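Per a 4 allergen (PDB 3EBW) is a cockroach allergen with a lipocalin-like beta barrel, which probably binds small hydrophobic ligands as other lipocalins do. Local coordinates at residues Y44-S56 with S69-I83. Numbering follows the deposited sequence.
Unlike the reference sequence in segment 69-83: D79 (reference Asn).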
ATOM      1  N   TYR A  44      -6.957   5.585  24.370  1.00 37.00           N
ATOM      2  CA  TYR A  44      -8.345   5.649  24.838  1.00 38.37           C
ATOM      3  C   TYR A  44      -8.371   5.895  26.344  1.00 40.54           C
ATOM      4  O   TYR A  44      -7.731   5.202  27.137  1.00 39.96           O
ATOM      5  CB  TYR A  44      -9.101   4.380  24.469  1.00 40.40           C
ATOM      6  CG  TYR A  44      -9.374   4.289  22.999  1.00 37.97           C
ATOM      7  CD1 TYR A  44     -10.589   4.707  22.463  1.00 36.75           C
ATOM      8  CD2 TYR A  44      -8.424   3.743  22.131  1.00 38.78           C
ATOM      9  CE1 TYR A  44     -10.857   4.566  21.089  1.00 35.06           C
ATOM     10  CE2 TYR A  44      -8.681   3.599  20.777  1.00 37.37           C
ATOM     11  CZ  TYR A  44      -9.896   4.003  20.268  1.00 36.52           C
ATOM     12  OH  TYR A  44     -10.169   3.775  18.954  1.00 38.32           O
ATOM     13  N   THR A  45      -9.133   6.916  26.701  1.00 48.09           N
ATOM     14  CA  THR A  45      -9.257   7.385  28.062  1.00 50.94           C
ATOM     15  C   THR A  45     -10.715   7.552  28.427  1.00 52.17           C
ATOM     16  O   THR A  45     -11.501   8.114  27.653  1.00 52.55           O
ATOM     17  CB  THR A  45      -8.558   8.728  28.153  1.00 52.20           C
ATOM     18  OG1 THR A  45      -7.146   8.506  28.069  1.00 54.05           O
ATOM     19  CG2 THR A  45      -8.942   9.477  29.399  1.00 52.17           C
ATOM     20  N   LEU A  46     -11.077   7.043  29.602  1.00 45.53           N
ATOM     21  CA  LEU A  46     -12.444   7.143  30.109  1.00 46.04           C
ATOM     22  C   LEU A  46     -12.575   8.305  31.104  1.00 45.33           C
ATOM     23  O   LEU A  46     -12.045   8.245  32.204  1.00 45.78           O
ATOM     24  CB  LEU A  46     -12.834   5.832  30.787  1.00 61.88           C
ATOM     25  CG  LEU A  46     -14.044   5.908  31.722  1.00 64.97           C
ATOM     26  CD1 LEU A  46     -15.335   6.308  30.982  1.00 64.96           C
ATOM     27  CD2 LEU A  46     -14.189   4.553  32.384  1.00 66.35           C
ATOM     28  N   ASP A  47     -13.264   9.370  30.716  1.00 41.27           N
ATOM     29  CA  ASP A  47     -13.472  10.512  31.607  1.00 41.81           C
ATOM     30  C   ASP A  47     -14.504  10.196  32.687  1.00 43.66           C
ATOM     31  O   ASP A  47     -15.248   9.208  32.588  1.00 43.76           O
ATOM     32  CB  ASP A  47     -13.956  11.712  30.811  1.00 56.04           C
ATOM     33  CG  ASP A  47     -13.120  11.959  29.586  1.00 55.56           C
ATOM     34  OD1 ASP A  47     -11.921  11.587  29.611  1.00 53.84           O
ATOM     35  OD2 ASP A  47     -13.660  12.535  28.615  1.00 54.56           O
ATOM     36  N   GLU A  48     -14.581  11.035  33.715  1.00 96.95           N
ATOM     37  CA  GLU A  48     -15.531  10.774  34.790  1.00 97.32           C
ATOM     38  C   GLU A  48     -17.001  11.052  34.492  1.00 95.12           C
ATOM     39  O   GLU A  48     -17.876  10.676  35.271  1.00 95.64           O
ATOM     40  CB  GLU A  48     -15.102  11.502  36.055  1.00 89.85           C
ATOM     41  CG  GLU A  48     -14.308  10.609  36.973  1.00 94.30           C
ATOM     42  CD  GLU A  48     -13.865  11.320  38.223  1.00 98.43           C
ATOM     43  OE1 GLU A  48     -14.749  11.849  38.938  1.00 99.24           O
ATOM     44  OE2 GLU A  48     -12.637  11.352  38.485  1.00 98.90           O
ATOM     45  N   ASN A  49     -17.278  11.700  33.365  1.00 41.51           N
ATOM     46  CA  ASN A  49     -18.649  11.981  32.983  1.00 39.46           C
ATOM     47  C   ASN A  49     -19.089  10.870  32.015  1.00 38.39           C
ATOM     48  O   ASN A  49     -20.058  11.007  31.242  1.00 37.44           O
ATOM     49  CB  ASN A  49     -18.717  13.349  32.333  1.00 51.49           C
ATOM     50  CG  ASN A  49     -17.815  13.454  31.147  1.00 52.18           C
ATOM     51  OD1 ASN A  49     -16.786  12.775  31.091  1.00 54.90           O
ATOM     52  ND2 ASN A  49     -18.180  14.298  30.187  1.00 49.77           N
ATOM     53  N   GLY A  50     -18.339   9.769  32.075  1.00 43.04           N
ATOM     54  CA  GLY A  50     -18.621   8.595  31.279  1.00 43.52           C
ATOM     55  C   GLY A  50     -18.099   8.572  29.862  1.00 42.42           C
ATOM     56  O   GLY A  50     -18.027   7.509  29.262  1.00 41.40           O
ATOM     57  N   VAL A  51     -17.738   9.730  29.327  1.00 52.61           N
ATOM     58  CA  VAL A  51     -17.241   9.807  27.959  1.00 52.26           C
ATOM     59  C   VAL A  51     -15.931   9.089  27.715  1.00 50.22           C
ATOM     60  O   VAL A  51     -14.993   9.239  28.483  1.00 50.16           O
ATOM     61  CB  VAL A  51     -17.025  11.265  27.499  1.00 46.92           C
ATOM     62  CG1 VAL A  51     -16.452  11.268  26.097  1.00 45.60           C
ATOM     63  CG2 VAL A  51     -18.346  12.034  27.522  1.00 47.99           C
ATOM     64  N   ILE A  52     -15.875   8.290  26.655  1.00 46.83           N
ATOM     65  CA  ILE A  52     -14.623   7.634  26.311  1.00 45.37           C
ATOM     66  C   ILE A  52     -13.946   8.568  25.317  1.00 44.63           C
ATOM     67  O   ILE A  52     -14.492   8.939  24.268  1.00 44.56           O
ATOM     68  CB  ILE A  52     -14.806   6.268  25.671  1.00 36.79           C
ATOM     69  CG1 ILE A  52     -15.400   5.302  26.695  1.00 36.31           C
ATOM     70  CG2 ILE A  52     -13.447   5.758  25.179  1.00 35.73           C
ATOM     71  CD1 ILE A  52     -15.345   3.880  26.251  1.00 35.52           C
ATOM     72  N   GLN A  53     -12.747   8.970  25.666  1.00 40.78           N
ATOM     73  CA  GLN A  53     -12.036   9.909  24.846  1.00 39.61           C
ATOM     74  C   GLN A  53     -10.918   9.217  24.078  1.00 36.39           C
ATOM     75  O   GLN A  53     -10.236   8.313  24.603  1.00 34.20           O
ATOM     76  CB  GLN A  53     -11.473  10.970  25.767  1.00 56.32           C
ATOM     77  CG  GLN A  53     -11.493  12.342  25.225  1.00 59.77           C
ATOM     78  CD  GLN A  53     -11.182  13.320  26.310  1.00 63.63           C
ATOM     79  OE1 GLN A  53     -10.137  13.223  26.964  1.00 65.91           O
ATOM     80  NE2 GLN A  53     -12.097  14.267  26.535  1.00 64.65           N
ATOM     81  N   VAL A  54     -10.732   9.618  22.826  1.00 40.83           N
ATOM     82  CA  VAL A  54      -9.653   9.016  22.065  1.00 37.87           C
ATOM     83  C   VAL A  54      -8.699  10.041  21.456  1.00 39.58           C
ATOM     84  O   VAL A  54      -9.108  11.040  20.867  1.00 34.90           O
ATOM     85  CB  VAL A  54     -10.182   8.070  20.976  1.00 27.35           C
ATOM     86  CG1 VAL A  54     -10.791   8.850  19.838  1.00 23.90           C
ATOM     87  CG2 VAL A  54      -9.059   7.170  20.518  1.00 24.43           C
ATOM     88  N   THR A  55      -7.412   9.799  21.670  1.00 21.68           N
ATOM     89  CA  THR A  55      -6.395  10.667  21.114  1.00 22.74           C
ATOM     90  C   THR A  55      -5.490   9.920  20.166  1.00 24.01           C
ATOM     91  O   THR A  55      -4.848   8.942  20.528  1.00 20.22           O
ATOM     92  CB  THR A  55      -5.513  11.325  22.189  1.00 37.95           C
ATOM     93  OG1 THR A  55      -6.160  12.514  22.668  1.00 39.21           O
ATOM     94  CG2 THR A  55      -4.155  11.704  21.600  1.00 37.39           C
ATOM     95  N   SER A  56      -5.456  10.421  18.942  1.00 43.35           N
ATOM     96  CA  SER A  56      -4.618   9.872  17.894  1.00 46.93           C
ATOM     97  C   SER A  56      -3.305  10.656  17.849  1.00 49.39           C
ATOM     98  O   SER A  56      -3.301  11.892  17.752  1.00 47.32           O
ATOM     99  CB  SER A  56      -5.318   9.993  16.558  1.00 50.94           C
ATOM    100  OG  SER A  56      -4.376   9.800  15.538  1.00 56.09           O
ATOM    101  N   SER A  69      -4.549  14.427  17.338  1.00 57.98           N
ATOM    102  CA  SER A  69      -5.979  14.631  17.148  1.00 58.33           C
ATOM    103  C   SER A  69      -6.770  13.895  18.226  1.00 57.05           C
ATOM    104  O   SER A  69      -6.361  12.836  18.706  1.00 55.20           O
ATOM    105  CB  SER A  69      -6.400  14.132  15.770  1.00104.30           C
ATOM    106  OG  SER A  69      -7.759  14.434  15.537  1.00108.92           O
ATOM    107  N   THR A  70      -7.905  14.458  18.611  1.00 65.40           N
ATOM    108  CA  THR A  70      -8.725  13.838  19.632  1.00 64.72           C
ATOM    109  C   THR A  70     -10.149  13.660  19.155  1.00 62.98           C
ATOM    110  O   THR A  70     -10.592  14.307  18.213  1.00 64.81           O
ATOM    111  CB  THR A  70      -8.731  14.676  20.941  1.00 62.51           C
ATOM    112  OG1 THR A  70      -7.477  14.525  21.618  1.00 64.08           O
ATOM    113  CG2 THR A  70      -9.845  14.232  21.872  1.00 63.72           C
ATOM    114  N   GLY A  71     -10.856  12.753  19.805  1.00 39.77           N
ATOM    115  CA  GLY A  71     -12.242  12.510  19.474  1.00 37.34           C
ATOM    116  C   GLY A  71     -12.841  11.694  20.594  1.00 35.67           C
ATOM    117  O   GLY A  71     -12.122  11.129  21.418  1.00 35.15           O
ATOM    118  N   THR A  72     -14.158  11.627  20.639  1.00 48.33           N
ATOM    119  CA  THR A  72     -14.815  10.831  21.666  1.00 48.95           C
ATOM    120  C   THR A  72     -15.512   9.709  20.923  1.00 49.25           C
ATOM    121  O   THR A  72     -15.832   9.867  19.733  1.00 49.77           O
ATOM    122  CB  THR A  72     -15.884  11.652  22.416  1.00 32.31           C
ATOM    123  OG1 THR A  72     -16.899  12.078  21.492  1.00 33.12           O
ATOM    124  CG2 THR A  72     -15.248  12.883  23.072  1.00 31.98           C
ATOM    125  N   VAL A  73     -15.703   8.572  21.593  1.00 33.12           N
ATOM    126  CA  VAL A  73     -16.437   7.466  20.977  1.00 31.56           C
ATOM    127  C   VAL A  73     -17.823   7.503  21.638  1.00 29.49           C
ATOM    128  O   VAL A  73     -18.029   6.921  22.665  1.00 27.92           O
ATOM    129  CB  VAL A  73     -15.700   6.063  21.146  1.00 37.41           C
ATOM    130  CG1 VAL A  73     -14.689   6.102  22.268  1.00 34.88           C
ATOM    131  CG2 VAL A  73     -16.721   4.952  21.369  1.00 39.05           C
ATOM    132  N   PRO A  74     -18.776   8.220  21.026  1.00 36.07           N
ATOM    133  CA  PRO A  74     -20.156   8.436  21.444  1.00 36.43           C
ATOM    134  C   PRO A  74     -21.096   7.254  21.470  1.00 37.77           C
ATOM    135  O   PRO A  74     -22.170   7.329  22.067  1.00 38.83           O
ATOM    136  CB  PRO A  74     -20.626   9.523  20.492  1.00 53.84           C
ATOM    137  CG  PRO A  74     -20.001   9.128  19.259  1.00 55.46           C
ATOM    138  CD  PRO A  74     -18.577   8.825  19.699  1.00 54.25           C
ATOM    139  N   SER A  75     -20.727   6.169  20.812  1.00 47.62           N
ATOM    140  CA  SER A  75     -21.577   4.979  20.829  1.00 48.28           C
ATOM    141  C   SER A  75     -20.812   3.768  20.378  1.00 49.35           C
ATOM    142  O   SER A  75     -19.660   3.864  19.992  1.00 50.13           O
ATOM    143  CB  SER A  75     -22.793   5.166  19.937  1.00 31.04           C
ATOM    144  OG  SER A  75     -22.450   5.041  18.588  1.00 34.83           O
ATOM    145  N   TRP A  76     -21.453   2.622  20.456  1.00 44.52           N
ATOM    146  CA  TRP A  76     -20.822   1.386  20.035  1.00 47.13           C
ATOM    147  C   TRP A  76     -21.747   0.197  20.166  1.00 48.42           C
ATOM    148  O   TRP A  76     -22.374  -0.025  21.200  1.00 50.60           O
ATOM    149  CB  TRP A  76     -19.506   1.161  20.796  1.00 46.13           C
ATOM    150  CG  TRP A  76     -19.558   0.536  22.150  1.00 48.31           C
ATOM    151  CD1 TRP A  76     -19.731  -0.793  22.442  1.00 48.13           C
ATOM    152  CD2 TRP A  76     -19.253   1.180  23.397  1.00 48.79           C
ATOM    153  NE1 TRP A  76     -19.529  -1.012  23.796  1.00 48.18           N
ATOM    154  CE2 TRP A  76     -19.235   0.182  24.397  1.00 48.24           C
ATOM    155  CE3 TRP A  76     -18.980   2.501  23.763  1.00 49.37           C
ATOM    156  CZ2 TRP A  76     -18.952   0.472  25.727  1.00 48.39           C
ATOM    157  CZ3 TRP A  76     -18.697   2.779  25.085  1.00 48.69           C
ATOM    158  CH2 TRP A  76     -18.683   1.772  26.048  1.00 48.91           C
ATOM    159  N   THR A  77     -21.858  -0.548  19.079  1.00 43.29           N
ATOM    160  CA  THR A  77     -22.699  -1.728  19.019  1.00 44.86           C
ATOM    161  C   THR A  77     -21.981  -2.983  19.481  1.00 44.74           C
ATOM    162  O   THR A  77     -20.971  -2.916  20.177  1.00 44.42           O
ATOM    163  CB  THR A  77     -23.208  -1.942  17.616  1.00 55.61           C
ATOM    164  OG1 THR A  77     -23.543  -0.673  17.064  1.00 55.00           O
ATOM    165  CG2 THR A  77     -24.475  -2.793  17.637  1.00 60.54           C
ATOM    166  N   GLU A  78     -22.525  -4.127  19.095  1.00 57.25           N
ATOM    167  CA  GLU A  78     -21.992  -5.422  19.482  1.00 58.20           C
ATOM    168  C   GLU A  78     -20.571  -5.648  18.954  1.00 57.81           C
ATOM    169  O   GLU A  78     -19.766  -6.321  19.599  1.00 57.30           O
ATOM    170  CB  GLU A  78     -22.954  -6.508  19.001  1.00 66.44           C
ATOM    171  CG  GLU A  78     -22.935  -7.770  19.851  1.00 69.76           C
ATOM    172  CD  GLU A  78     -23.095  -7.480  21.326  1.00 70.12           C
ATOM    173  OE1 GLU A  78     -24.183  -7.023  21.734  1.00 69.66           O
ATOM    174  OE2 GLU A  78     -22.123  -7.706  22.076  1.00 69.88           O
ATOM    175  N   ASP A  79     -20.262  -5.063  17.800  1.00 48.62           N
ATOM    176  CA  ASP A  79     -18.927  -5.179  17.200  1.00 47.45           C
ATOM    177  C   ASP A  79     -18.654  -3.956  16.313  1.00 47.68           C
ATOM    178  O   ASP A  79     -18.082  -4.069  15.231  1.00 46.51           O
ATOM    179  CB  ASP A  79     -18.862  -6.432  16.348  1.00 38.86           C
ATOM    180  CG  ASP A  79     -19.802  -6.368  15.145  1.00 39.03           C
ATOM    181  OD1 ASP A  79     -20.587  -5.402  15.035  1.00 39.62           O
ATOM    182  OD2 ASP A  79     -19.755  -7.293  14.303  1.00 40.93           O
ATOM    183  N   THR A  80     -19.064  -2.783  16.784  1.00 55.48           N
ATOM    184  CA  THR A  80     -18.913  -1.557  16.018  1.00 53.59           C
ATOM    185  C   THR A  80     -18.688  -0.393  16.940  1.00 51.11           C
ATOM    186  O   THR A  80     -19.183  -0.407  18.041  1.00 49.79           O
ATOM    187  CB  THR A  80     -20.198  -1.308  15.213  1.00 66.69           C
ATOM    188  OG1 THR A  80     -20.091  -1.981  13.958  1.00 67.98           O
ATOM    189  CG2 THR A  80     -20.468   0.175  15.019  1.00 66.60           C
ATOM    190  N   PHE A  81     -17.909   0.600  16.529  1.00 46.77           N
ATOM    191  CA  PHE A  81     -17.771   1.766  17.389  1.00 47.06           C
ATOM    192  C   PHE A  81     -17.671   3.011  16.554  1.00 46.77           C
ATOM    193  O   PHE A  81     -17.143   2.975  15.462  1.00 48.48           O
ATOM    194  CB  PHE A  81     -16.598   1.646  18.376  1.00 41.04           C
ATOM    195  CG  PHE A  81     -15.246   1.567  17.744  1.00 41.27           C
ATOM    196  CD1 PHE A  81     -14.700   0.338  17.404  1.00 41.01           C
ATOM    197  CD2 PHE A  81     -14.477   2.714  17.569  1.00 40.53           C
ATOM    198  CE1 PHE A  81     -13.411   0.260  16.909  1.00 43.25           C
ATOM    199  CE2 PHE A  81     -13.195   2.638  17.074  1.00 38.89           C
ATOM    200  CZ  PHE A  81     -12.660   1.416  16.746  1.00 42.30           C
ATOM    201  N   ASP A  82     -18.231   4.110  17.033  1.00 46.04           N
ATOM    202  CA  ASP A  82     -18.176   5.342  16.271  1.00 45.78           C
ATOM    203  C   ASP A  82     -17.226   6.362  16.920  1.00 46.82           C
ATOM    204  O   ASP A  82     -16.929   6.290  18.121  1.00 44.35           O
ATOM    205  CB  ASP A  82     -19.581   5.933  16.118  1.00 44.06           C
ATOM    206  CG  ASP A  82     -20.596   4.930  15.491  1.00 47.67           C
ATOM    207  OD1 ASP A  82     -21.550   5.386  14.799  1.00 44.97           O
ATOM    208  OD2 ASP A  82     -20.454   3.688  15.698  1.00 50.33           O
ATOM    209  N   ILE A  83     -16.722   7.288  16.109  1.00 40.42           N
ATOM    210  CA  ILE A  83     -15.836   8.321  16.586  1.00 41.64           C
ATOM    211  C   ILE A  83     -16.457   9.654  16.240  1.00 45.16           C
ATOM    212  O   ILE A  83     -17.029   9.825  15.164  1.00 42.58           O
ATOM    213  CB  ILE A  83     -14.479   8.195  15.953  1.00 26.69           C
ATOM    214  CG1 ILE A  83     -13.954   6.785  16.235  1.00 24.63           C
ATOM    215  CG2 ILE A  83     -13.536   9.280  16.489  1.00 23.57           C
ATOM    216  CD1 ILE A  83     -13.524   6.500  17.631  1.00 22.97           C
TER
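I52 and V54 have the most surface buried where strand 52-56 runs antiparallel to strand 69-72, with V73 and S69 next; the segment axes are 4.5 Å apart at closest. I52 holds V73 through the backbone: I52 O accepts a hydrogen bond from V73 N, 3.0 Å away. With CG1 anti to the carbonyl carbon (chi1 -67°), the isoleucine chain carries CD1 out to W76, 3.7 Å from CZ3, the two side chains crossing at about a right angle.

V54 pairs with G71 through bonds in both directions, G71 N to V54 O being 2.7 Å, and its CG1 comes within 4.2 Å of I83 CD1. This is a beta hairpin of the lipocalin barrel. The preceding strand, 40-46, pairs with the other edge of 52-59 and contributes Y44: V54 CG2 sits over the centre of one face of that ring, V73 CG1 lies at its edge, and the OH reaches F81 CE2 at 3.7 Å. Outside the two segments, Y18 meets the Y44 ring edge-to-face, and M15 touches both W76 and F81.

On the opposite face of the sheet, T55 OG1 and T70 OG1 share a hydrogen bond of 2.6 Å across a non-hydrogen-bonded backbone pair.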